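Local coordinates for NAD(P)H-flavin oxidoreductase (Agrobacterium tumefaciens str. C58, PDB 2FRE), which probably uses NAD(P)H to reduce flavins or related substrates through a bound FMN, as a dimeric member of the nitroreductase family, at residues Tyr130-Met135 with Gly158-Leu164; Pro54-Ala60 with Leu88-Arg94; Leu69-Leu73 with Arg142-Leu147. The contacts are given in a common frame with arbitrary orientation. Numbering follows the deposited sequence.

Contact 1: Tyr130-Met135 with Gly158-Leu164. With FMN (flavin mononucleotide), chain C.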
loop_
_atom_site.group_PDB
_atom_site.type_symbol
_atom_site.label_atom_id
_atom_site.label_comp_id
_atom_site.label_asym_id
_atom_site.label_seq_id
_atom_site.Cartn_x
_atom_site.Cartn_y
_atom_site.Cartn_z
ATOM N N TYR A 130 15.425 -2.553 9.768
ATOM C CA TYR A 130 14.375 -2.715 10.785
ATOM C C TYR A 130 13.265 -3.596 10.250
ATOM O O TYR A 130 13.295 -4.009 9.095
ATOM C CB TYR A 130 13.793 -1.350 11.169
ATOM C CG TYR A 130 14.840 -0.403 11.685
ATOM C CD1 TYR A 130 15.460 -0.632 12.891
ATOM C CD2 TYR A 130 15.222 0.716 10.952
ATOM C CE1 TYR A 130 16.431 0.228 13.367
ATOM C CE2 TYR A 130 16.187 1.577 11.413
ATOM C CZ TYR A 130 16.800 1.327 12.614
ATOM O OH TYR A 130 17.750 2.178 13.097
ATOM N N HIS A 131 12.302 -3.899 11.106
ATOM C CA HIS A 131 11.055 -4.521 10.687
ATOM C C HIS A 131 9.879 -3.738 11.223
ATOM O O HIS A 131 9.873 -3.341 12.406
ATOM C CB HIS A 131 10.984 -5.976 11.174
ATOM C CG HIS A 131 12.044 -6.857 10.579
ATOM N ND1 HIS A 131 13.341 -6.875 11.042
ATOM C CD2 HIS A 131 12.016 -7.698 9.520
ATOM C CE1 HIS A 131 14.061 -7.706 10.317
ATOM N NE2 HIS A 131 13.279 -8.229 9.389
ATOM N N ALA A 132 8.880 -3.539 10.362
ATOM C CA ALA A 132 7.628 -2.882 10.740
ATOM C C ALA A 132 6.543 -3.955 10.873
ATOM O O ALA A 132 6.600 -4.973 10.188
ATOM C CB ALA A 132 7.220 -1.871 9.719
ATOM N N HIS A 133 5.596 -3.753 11.773
ATOM C CA HIS A 133 4.550 -4.752 12.032
ATOM C C HIS A 133 3.230 -4.018 12.221
ATOM O O HIS A 133 3.071 -3.225 13.152
ATOM C CB HIS A 133 4.923 -5.564 13.259
ATOM C CG HIS A 133 4.133 -6.825 13.446
ATOM N ND1 HIS A 133 2.766 -6.900 13.270
ATOM C CD2 HIS A 133 4.520 -8.051 13.856
ATOM C CE1 HIS A 133 2.354 -8.129 13.555
ATOM N NE2 HIS A 133 3.399 -8.846 13.904
ATOM N N GLY A 134 2.301 -4.249 11.301
ATOM C CA GLY A 134 1.007 -3.591 11.323
ATOM C C GLY A 134 0.114 -4.174 12.396
ATOM O O GLY A 134 0.234 -5.360 12.724
HETATM N N MSE A 135 -0.771 -3.349 12.956
HETATM C CA MSE A 135 -1.700 -3.814 13.990
HETATM C C MSE A 135 -3.096 -3.209 13.859
HETATM O O MSE A 135 -3.256 -1.995 13.802
HETATM C CB MSE A 135 -1.149 -3.527 15.405
HETATM C CG MSE A 135 0.202 -4.139 15.680
HETATM SE SE MSE A 135 0.866 -3.497 17.413
HETATM C CE MSE A 135 1.222 -1.627 16.847
ATOM N N GLY A 158 -2.205 0.581 13.667
ATOM C CA GLY A 158 -1.005 0.863 14.440
ATOM C C GLY A 158 0.188 0.203 13.766
ATOM O O GLY A 158 0.023 -0.734 12.995
ATOM N N VAL A 159 1.384 0.692 14.061
ATOM C CA VAL A 159 2.605 0.125 13.514
ATOM C C VAL A 159 3.679 0.134 14.574
ATOM O O VAL A 159 3.955 1.178 15.174
ATOM C CB VAL A 159 3.107 0.916 12.295
ATOM C CG1 VAL A 159 4.364 0.292 11.745
ATOM C CG2 VAL A 159 2.029 0.979 11.213
ATOM N N ALA A 160 4.267 -1.038 14.793
ATOM C CA ALA A 160 5.422 -1.216 15.652
ATOM C C ALA A 160 6.647 -1.412 14.742
ATOM O O ALA A 160 6.600 -2.208 13.782
ATOM C CB ALA A 160 5.225 -2.418 16.521
ATOM N N ILE A 161 7.718 -0.668 15.027
ATOM C CA ILE A 161 8.960 -0.764 14.285
ATOM C C ILE A 161 10.130 -0.940 15.241
ATOM O O ILE A 161 10.193 -0.288 16.277
ATOM C CB ILE A 161 9.243 0.490 13.427
ATOM C CG1 ILE A 161 7.954 1.066 12.819
ATOM C CG2 ILE A 161 10.267 0.128 12.323
ATOM C CD1 ILE A 161 8.142 2.439 12.125
ATOM N N GLY A 162 11.056 -1.823 14.881
ATOM C CA GLY A 162 12.197 -2.092 15.733
ATOM C C GLY A 162 13.199 -3.016 15.090
ATOM O O GLY A 162 13.121 -3.332 13.889
ATOM N N THR A 163 14.157 -3.431 15.899
ATOM C CA THR A 163 15.218 -4.311 15.469
ATOM C C THR A 163 14.965 -5.715 15.998
ATOM O O THR A 163 14.775 -5.912 17.203
ATOM C CB THR A 163 16.564 -3.803 15.968
ATOM O OG1 THR A 163 16.802 -2.493 15.422
ATOM C CG2 THR A 163 17.686 -4.743 15.558
ATOM N N LEU A 164 14.972 -6.676 15.078
ATOM C CA LEU A 164 14.636 -8.058 15.365
ATOM C C LEU A 164 15.625 -8.642 16.354
ATOM O O LEU A 164 16.805 -8.311 16.317
ATOM C CB LEU A 164 14.650 -8.886 14.067
ATOM C CG LEU A 164 14.266 -10.376 14.136
ATOM C CD1 LEU A 164 12.843 -10.579 14.600
ATOM C CD2 LEU A 164 14.456 -11.063 12.783
HETATM N N1 FMN C . -0.345 -8.768 13.629
HETATM C C2 FMN C . -0.598 -8.941 14.989
HETATM O O2 FMN C . 0.104 -9.708 15.655
HETATM N N3 FMN C . -1.647 -8.276 15.601
HETATM C C4 FMN C . -2.455 -7.417 14.906
HETATM O O4 FMN C . -3.235 -6.672 15.533
HETATM C C4A FMN C . -2.194 -7.242 13.530
HETATM N N5 FMN C . -2.985 -6.387 12.782
HETATM C C5A FMN C . -2.669 -6.168 11.451
HETATM C C6 FMN C . -3.442 -5.282 10.720
HETATM C C7 FMN C . -3.156 -5.031 9.394
HETATM C C7M FMN C . -3.684 -3.728 8.859
HETATM C C8 FMN C . -2.094 -5.686 8.760
HETATM C C8M FMN C . -1.423 -5.061 7.560
HETATM C C9 FMN C . -1.315 -6.578 9.485
HETATM C C9A FMN C . -1.618 -6.838 10.834
HETATM N N10 FMN C . -0.860 -7.735 11.556
HETATM C C10 FMN C . -1.138 -7.917 12.906
HETATM C "C1'" FMN C . 0.226 -8.553 10.903
HETATM C "C2'" FMN C . -0.252 -9.501 9.806
HETATM O "O2'" FMN C . -0.798 -10.704 10.334
HETATM C "C3'" FMN C . 0.896 -9.794 8.842
HETATM O "O3'" FMN C . 1.275 -8.597 8.173
HETATM C "C4'" FMN C . 0.517 -10.889 7.852
HETATM O "O4'" FMN C . 0.326 -12.121 8.526
HETATM C "C5'" FMN C . 1.545 -11.085 6.744
HETATM O "O5'" FMN C . 2.807 -11.448 7.280
HETATM P P FMN C . 4.129 -10.589 6.958
HETATM O O1P FMN C . 4.443 -10.824 5.490
HETATM O O2P FMN C . 3.837 -9.113 7.176
HETATM O O3P FMN C . 5.202 -11.085 7.889
HETATM O O HOH W 1 15.769 -5.960 12.374
#
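One strand of this antiparallel pair lays its backbone against the flavin: Gly134 O lies 2.9 Å from N10 of FMN and Met135 CA 3.1 Å from its N5, so main-chain atoms meet the central ring of the isoalloxazine. A side chain at Gly134 would be crowded by the C8M methyl of the flavin. His133 also borders the cofactor, and its ND1 donates to Gly134 O at 3.0 Å, tying the imidazole to the same peptide.

Behind this edge the ladder is regular. Three hydrogen-bonded pairs, His131 with Gly162, His133 with Ala160 and Met135 with Gly158, contribute six bonds. The shortest are His133 N to Ala160 O and Met135 N to Gly158 O, both 2.7 Å. The longest, Gly162 N to His131 O, is 3.1 Å. The segment axes approach to 4.5 Å at 157°. In the FMN-binding nitroreductase fold, a central sheet flanked by helices forms the core of each subunit, and FMN binds at the dimer interface; here strand 131-135 brings part of the pocket while strand 153-162 joins it to strand 87-98.

The two faces differ. Ala132, Val159 and Ile161 form an apolar patch, with Ala132 CB 4.1 Å from Val159 CG1, which meets Trp118 and Leu121 of helix 110-127. On the other face the selenomethionine at Met135 folds back over Gly158, its CE 4.1 Å from Ala160 CB, and touches Trp81 of helix 76-82. A water 2.9 Å from both His131 ND1 and Leu164 N bridges the segments at the far end of the ladder.

Contact 2: Pro54-Ala60 with Leu88-Arg94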
loop_
_atom_site.group_PDB
_atom_site.type_symbol
_atom_site.label_atom_id
_atom_site.label_comp_id
_atom_site.label_asym_id
_atom_site.label_seq_id
_atom_site.Cartn_x
_atom_site.Cartn_y
_atom_site.Cartn_z
ATOM N N PRO A 54 -3.607 11.725 1.578
ATOM C CA PRO A 54 -4.546 11.717 2.708
ATOM C C PRO A 54 -4.010 11.094 4.007
ATOM O O PRO A 54 -4.628 11.244 5.052
ATOM C CB PRO A 54 -5.729 10.900 2.167
ATOM C CG PRO A 54 -5.059 9.908 1.214
ATOM C CD PRO A 54 -3.952 10.705 0.568
ATOM N N TRP A 55 -2.880 10.414 3.936
ATOM C CA TRP A 55 -2.244 9.824 5.119
ATOM C C TRP A 55 -1.730 10.844 6.137
ATOM O O TRP A 55 -1.252 11.928 5.784
ATOM C CB TRP A 55 -1.063 8.936 4.710
ATOM C CG TRP A 55 -0.213 9.559 3.623
ATOM C CD1 TRP A 55 0.685 10.573 3.750
ATOM C CD2 TRP A 55 -0.243 9.218 2.236
ATOM N NE1 TRP A 55 1.213 10.890 2.524
ATOM C CE2 TRP A 55 0.663 10.063 1.578
ATOM C CE3 TRP A 55 -0.970 8.288 1.487
ATOM C CZ2 TRP A 55 0.904 9.973 0.213
ATOM C CZ3 TRP A 55 -0.743 8.206 0.151
ATOM C CH2 TRP A 55 0.180 9.055 -0.487
ATOM N N ARG A 56 -1.821 10.464 7.409
ATOM C CA ARG A 56 -1.144 11.139 8.493
ATOM C C ARG A 56 -0.517 10.074 9.396
ATOM O O ARG A 56 -0.998 8.932 9.459
ATOM C CB ARG A 56 -2.117 11.987 9.312
ATOM C CG ARG A 56 -2.919 12.986 8.513
ATOM C CD ARG A 56 -2.078 14.143 7.999
ATOM N NE ARG A 56 -2.930 15.171 7.412
ATOM C CZ ARG A 56 -3.348 15.182 6.136
ATOM N NH1 ARG A 56 -2.999 14.234 5.274
ATOM N NH2 ARG A 56 -4.130 16.160 5.711
ATOM N N PHE A 57 0.550 10.462 10.093
ATOM C CA PHE A 57 1.270 9.570 11.030
ATOM C C PHE A 57 1.473 10.259 12.383
ATOM O O PHE A 57 2.044 11.358 12.457
ATOM C CB PHE A 57 2.625 9.188 10.459
ATOM C CG PHE A 57 2.560 8.769 9.029
ATOM C CD1 PHE A 57 2.108 7.513 8.689
ATOM C CD2 PHE A 57 2.926 9.649 8.014
ATOM C CE1 PHE A 57 2.018 7.130 7.368
ATOM C CE2 PHE A 57 2.812 9.268 6.674
ATOM C CZ PHE A 57 2.367 8.005 6.364
ATOM N N VAL A 58 1.020 9.612 13.449
ATOM C CA VAL A 58 1.279 10.104 14.804
ATOM C C VAL A 58 2.180 9.064 15.479
ATOM O O VAL A 58 1.821 7.895 15.590
ATOM C CB VAL A 58 -0.028 10.348 15.566
ATOM C CG1 VAL A 58 0.228 10.935 16.939
ATOM C CG2 VAL A 58 -0.912 11.302 14.742
ATOM N N TYR A 59 3.368 9.496 15.875
ATOM C CA TYR A 59 4.409 8.580 16.312
ATOM C C TYR A 59 5.039 8.934 17.659
ATOM O O TYR A 59 5.000 10.084 18.112
ATOM C CB TYR A 59 5.491 8.486 15.228
ATOM C CG TYR A 59 6.282 9.762 15.011
ATOM C CD1 TYR A 59 7.399 10.055 15.794
ATOM C CD2 TYR A 59 5.905 10.678 14.034
ATOM C CE1 TYR A 59 8.129 11.230 15.592
ATOM C CE2 TYR A 59 6.619 11.837 13.826
ATOM C CZ TYR A 59 7.726 12.107 14.615
ATOM O OH TYR A 59 8.433 13.258 14.384
ATOM N N ALA A 60 5.638 7.916 18.272
ATOM C CA ALA A 60 6.381 8.044 19.522
ATOM C C ALA A 60 7.577 7.081 19.522
ATOM O O ALA A 60 7.449 5.925 19.111
ATOM C CB ALA A 60 5.474 7.759 20.699
ATOM N N LEU A 88 6.451 3.252 18.097
ATOM C CA LEU A 88 5.054 2.960 17.846
ATOM C C LEU A 88 4.444 4.173 17.146
ATOM O O LEU A 88 4.759 5.321 17.483
ATOM C CB LEU A 88 4.300 2.656 19.144
ATOM C CG LEU A 88 4.612 1.305 19.790
ATOM C CD1 LEU A 88 4.113 1.246 21.208
ATOM C CD2 LEU A 88 3.997 0.201 18.998
ATOM N N LEU A 89 3.567 3.914 16.177
ATOM C CA LEU A 89 2.853 4.973 15.512
ATOM C C LEU A 89 1.498 4.495 15.003
ATOM O O LEU A 89 1.254 3.297 14.896
ATOM C CB LEU A 89 3.697 5.536 14.351
ATOM C CG LEU A 89 4.037 4.617 13.168
ATOM C CD1 LEU A 89 2.923 4.563 12.123
ATOM C CD2 LEU A 89 5.320 5.098 12.486
ATOM N N PHE A 90 0.633 5.449 14.692
ATOM C CA PHE A 90 -0.661 5.157 14.110
ATOM C C PHE A 90 -0.753 5.796 12.729
ATOM O O PHE A 90 -0.389 6.970 12.513
ATOM C CB PHE A 90 -1.794 5.562 15.068
ATOM C CG PHE A 90 -1.725 4.839 16.375
ATOM C CD1 PHE A 90 -2.215 3.530 16.488
ATOM C CD2 PHE A 90 -1.095 5.414 17.463
ATOM C CE1 PHE A 90 -2.110 2.834 17.686
ATOM C CE2 PHE A 90 -0.971 4.727 18.663
ATOM C CZ PHE A 90 -1.474 3.425 18.778
ATOM N N VAL A 91 -1.202 4.981 11.784
ATOM C CA VAL A 91 -1.460 5.427 10.441
ATOM C C VAL A 91 -2.922 5.862 10.353
ATOM O O VAL A 91 -3.833 5.108 10.652
ATOM C CB VAL A 91 -1.176 4.350 9.389
ATOM C CG1 VAL A 91 -1.466 4.911 8.002
ATOM C CG2 VAL A 91 0.252 3.851 9.487
ATOM N N ILE A 92 -3.108 7.108 9.959
ATOM C CA ILE A 92 -4.391 7.768 9.962
ATOM C C ILE A 92 -4.647 8.237 8.545
ATOM O O ILE A 92 -3.693 8.441 7.794
ATOM C CB ILE A 92 -4.319 8.974 10.919
ATOM C CG1 ILE A 92 -4.157 8.469 12.345
ATOM C CG2 ILE A 92 -5.539 9.891 10.803
ATOM C CD1 ILE A 92 -3.282 9.343 13.133
ATOM N N SER A 93 -5.907 8.416 8.169
ATOM C CA SER A 93 -6.219 9.034 6.871
ATOM C C SER A 93 -7.408 9.979 6.945
ATOM O O SER A 93 -8.363 9.738 7.683
ATOM C CB SER A 93 -6.478 7.979 5.796
ATOM O OG SER A 93 -7.658 7.256 6.072
ATOM N N ARG A 94 -7.344 11.027 6.139
ATOM C CA ARG A 94 -8.445 11.996 5.997
ATOM C C ARG A 94 -9.514 11.351 5.117
ATOM O O ARG A 94 -9.226 10.979 3.990
ATOM C CB ARG A 94 -7.925 13.291 5.369
ATOM C CG ARG A 94 -8.868 14.479 5.513
ATOM C CD ARG A 94 -8.330 15.755 4.884
ATOM N NE ARG A 94 -8.804 16.922 5.637
ATOM C CZ ARG A 94 -8.049 17.925 6.095
ATOM N NH1 ARG A 94 -6.742 17.978 5.869
ATOM N NH2 ARG A 94 -8.623 18.904 6.778
#
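Seven main-chain hydrogen bonds join these antiparallel strands, from 2.8 Å for Arg56 N to Ile92 O and for Ile92 N to Arg56 O, to 3.1 Å for Val58 N to Phe90 O. Arg94 N to Pro54 O, at 2.9 Å, extends the ladder beyond the first strand residue. Arg56 NH1 donates to Trp55 O at 2.9 Å. At this end like charges gather: Arg56 NH2 and Arg94 NH1 stand 3.2 Å apart, with Lys198 of the second subunit nearby. The segment axes approach to 4.4 Å at 148°, and at the non-hydrogen-bonded pairs CA-H...O contacts fill in, such as Phe57 CA to Phe90 O at 3.4 Å.

Side chains then sort by face. Trp55, Phe57, Tyr59, Leu89 and Val91 share one, where Tyr59 CB meets Leu89 CB at 3.6 Å and helices 33-44 and 110-127 pack on top. On the other, Val58 CG2 lies 3.5 Å from Ile92 CD1, and Phe70 of helix 67-72 packs on Val58. Phe57, Val58 and Tyr59 also pair in parallel with a strand of the second subunit, so the sheet continues across the dimer interface. The pairing therefore probably rests on backbone bonding and apolar burial, since the arginines offer each other no attraction.

Contact 3: Leu69-Leu73 with Arg142-Leu147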
loop_
_atom_site.group_PDB
_atom_site.type_symbol
_atom_site.label_atom_id
_atom_site.label_comp_id
_atom_site.label_asym_id
_atom_site.label_seq_id
_atom_site.Cartn_x
_atom_site.Cartn_y
_atom_site.Cartn_z
ATOM N N LEU A 69 1.478 5.707 26.893
ATOM C CA LEU A 69 0.177 5.976 26.317
ATOM C C LEU A 69 0.029 5.247 24.986
ATOM O O LEU A 69 -1.009 4.638 24.719
ATOM C CB LEU A 69 -0.035 7.471 26.134
ATOM C CG LEU A 69 -1.271 7.870 25.310
ATOM C CD1 LEU A 69 -2.589 7.431 25.987
ATOM C CD2 LEU A 69 -1.229 9.361 25.107
ATOM N N PHE A 70 1.050 5.328 24.142
ATOM C CA PHE A 70 1.015 4.641 22.855
ATOM C C PHE A 70 0.891 3.130 23.044
ATOM O O PHE A 70 0.153 2.481 22.329
ATOM C CB PHE A 70 2.248 4.989 22.011
ATOM C CG PHE A 70 2.106 6.265 21.235
ATOM C CD1 PHE A 70 1.929 7.477 21.879
ATOM C CD2 PHE A 70 2.147 6.256 19.839
ATOM C CE1 PHE A 70 1.777 8.683 21.142
ATOM C CE2 PHE A 70 2.005 7.455 19.110
ATOM C CZ PHE A 70 1.821 8.647 19.751
ATOM N N VAL A 71 1.593 2.578 24.030
ATOM C CA VAL A 71 1.482 1.147 24.332
ATOM C C VAL A 71 0.057 0.765 24.782
ATOM O O VAL A 71 -0.506 -0.236 24.326
ATOM C CB VAL A 71 2.469 0.716 25.420
ATOM C CG1 VAL A 71 2.177 -0.703 25.876
ATOM C CG2 VAL A 71 3.928 0.828 24.923
ATOM N N GLU A 72 -0.546 1.569 25.649
ATOM C CA GLU A 72 -1.811 1.153 26.267
ATOM C C GLU A 72 -3.000 1.368 25.336
ATOM O O GLU A 72 -4.095 0.891 25.637
ATOM C CB GLU A 72 -2.007 1.819 27.631
ATOM C CG GLU A 72 -2.443 3.248 27.583
ATOM C CD GLU A 72 -2.446 3.899 28.954
ATOM O OE1 GLU A 72 -3.082 3.360 29.899
ATOM O OE2 GLU A 72 -1.819 4.971 29.073
ATOM N N LEU A 73 -2.761 2.066 24.211
ATOM C CA LEU A 73 -3.719 2.236 23.126
ATOM C C LEU A 73 -3.788 1.005 22.210
ATOM O O LEU A 73 -4.670 0.908 21.362
ATOM C CB LEU A 73 -3.394 3.477 22.292
ATOM C CG LEU A 73 -3.676 4.828 22.971
ATOM C CD1 LEU A 73 -3.144 5.966 22.105
ATOM C CD2 LEU A 73 -5.148 4.993 23.243
ATOM N N ARG A 142 -10.313 5.371 21.450
ATOM C CA ARG A 142 -9.388 5.928 22.447
ATOM C C ARG A 142 -8.209 6.629 21.767
ATOM O O ARG A 142 -7.732 7.655 22.253
ATOM C CB ARG A 142 -8.834 4.849 23.387
ATOM C CG ARG A 142 -9.869 4.023 24.126
ATOM C CD ARG A 142 -9.190 3.106 25.138
ATOM N NE ARG A 142 -10.104 2.069 25.615
ATOM C CZ ARG A 142 -9.740 1.021 26.349
ATOM N NH1 ARG A 142 -8.483 0.862 26.714
ATOM N NH2 ARG A 142 -10.644 0.122 26.725
ATOM N N ILE A 143 -7.718 6.066 20.666
ATOM C CA ILE A 143 -6.666 6.727 19.886
ATOM C C ILE A 143 -7.112 8.117 19.422
ATOM O O ILE A 143 -6.379 9.104 19.569
ATOM C CB ILE A 143 -6.211 5.842 18.667
ATOM C CG1 ILE A 143 -5.443 4.617 19.185
ATOM C CG2 ILE A 143 -5.348 6.633 17.697
ATOM C CD1 ILE A 143 -5.469 3.434 18.235
ATOM N N VAL A 144 -8.317 8.191 18.862
ATOM C CA VAL A 144 -8.859 9.452 18.379
ATOM C C VAL A 144 -8.953 10.494 19.493
ATOM O O VAL A 144 -8.587 11.648 19.306
ATOM C CB VAL A 144 -10.261 9.235 17.720
ATOM C CG1 VAL A 144 -10.978 10.563 17.478
ATOM C CG2 VAL A 144 -10.098 8.469 16.417
ATOM N N GLU A 145 -9.430 10.070 20.653
ATOM C CA GLU A 145 -9.619 10.969 21.785
ATOM C C GLU A 145 -8.276 11.373 22.393
ATOM O O GLU A 145 -8.014 12.553 22.571
ATOM C CB GLU A 145 -10.481 10.289 22.844
ATOM C CG GLU A 145 -10.846 11.174 24.009
ATOM C CD GLU A 145 -11.612 12.421 23.576
ATOM O OE1 GLU A 145 -12.391 12.337 22.590
ATOM O OE2 GLU A 145 -11.429 13.482 24.223
ATOM N N LYS A 146 -7.426 10.392 22.702
ATOM C CA LYS A 146 -6.169 10.654 23.411
ATOM C C LYS A 146 -5.106 11.346 22.553
ATOM O O LYS A 146 -4.246 12.047 23.093
ATOM C CB LYS A 146 -5.586 9.359 23.996
ATOM C CG LYS A 146 -6.401 8.733 25.113
ATOM C CD LYS A 146 -6.273 9.472 26.454
ATOM C CE LYS A 146 -6.768 8.578 27.606
ATOM N NZ LYS A 146 -7.053 9.293 28.881
ATOM N N LEU A 147 -5.137 11.136 21.238
ATOM C CA LEU A 147 -4.123 11.718 20.349
ATOM C C LEU A 147 -4.642 12.923 19.566
ATOM O O LEU A 147 -3.963 13.417 18.664
ATOM C CB LEU A 147 -3.542 10.658 19.391
ATOM C CG LEU A 147 -2.907 9.429 20.078
ATOM C CD1 LEU A 147 -2.225 8.561 19.086
ATOM C CD2 LEU A 147 -1.903 9.811 21.196
HETATM O O HOH W 2 -6.194 2.559 26.484
#
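Two helix ends meet here, each close to where its helical backbone gives way. In Leu69-Leu73 the last turn is loosely bonded: Leu73 N makes weak hydrogen bonds to Leu69 O at 3.2 Å and to Phe70 O at 3.5 Å. Arg142-Leu147 is firmer, with Lys146 N to Arg142 O at 2.8 Å and Leu147 N to Ile143 O at 2.9 Å, although Leu147 is the first residue to leave helical torsions. The backbones come nearest at Leu73 and Ile143, whose CA atoms are 6.3 Å apart, while Leu69 CA and Lys146 CA lie 8.4 Å apart.

Leucines do most of the work between them. Leu73 inserts among several partners, its CD2 3.7 Å from Arg142 CB, its CB 3.9 Å from Ile143 CG1 and its CD1 4.0 Å from Leu147 CG. Leu147 in turn receives Leu69, CD2 to CD2 at 4.0 Å, and Phe70, whose CE1 lies 3.8 Å from Leu147 CD2. Toward solvent the contact becomes polar: a water donates to Glu72 O at 2.8 Å and accepts from Arg142 NH1 at 2.9 Å, while the Arg142 guanidinium also makes a cation-pi interaction with Phe139.

This is plain helix-end packing over one face of the central sheet. Leu73, Ile143 and Leu147 rest on Phe90 of strand 87-98, Phe70 reaches Val58 and Ala60 of strand 55-61, and Ile143 also touches Val155 of strand 153-162. Gly193 of the second subunit packs against Phe70 and Leu147, so helices 67-72 and 140-146 meet on the sheet at the dimer interface, where Leu147 also bonds through its backbone to the second subunit.

In the fold
Contacts 1 and 2 are successive strand pairs of one antiparallel sheet, their centres 14 Å apart; strands 153-162 and 87-98 are neighbours, with Val159 N 2.7 Å from Leu89 O in a probable hydrogen bond. Contact 3 lies against that sheet, its centre 12 Å from that of contact 2, with Phe90 CE1 3.5 Å from Ile143 CD1; contacts 1 and 3 do not touch. Along the chain contact 2 closes before contact 1 opens, whereas contact 3 crosses both, helix 140-146 falling between the strands of contact 1. The sheet thus runs from the strand meeting FMN to the edge continuing into the second subunit; the flavins probably lie between subunits, as in relatives.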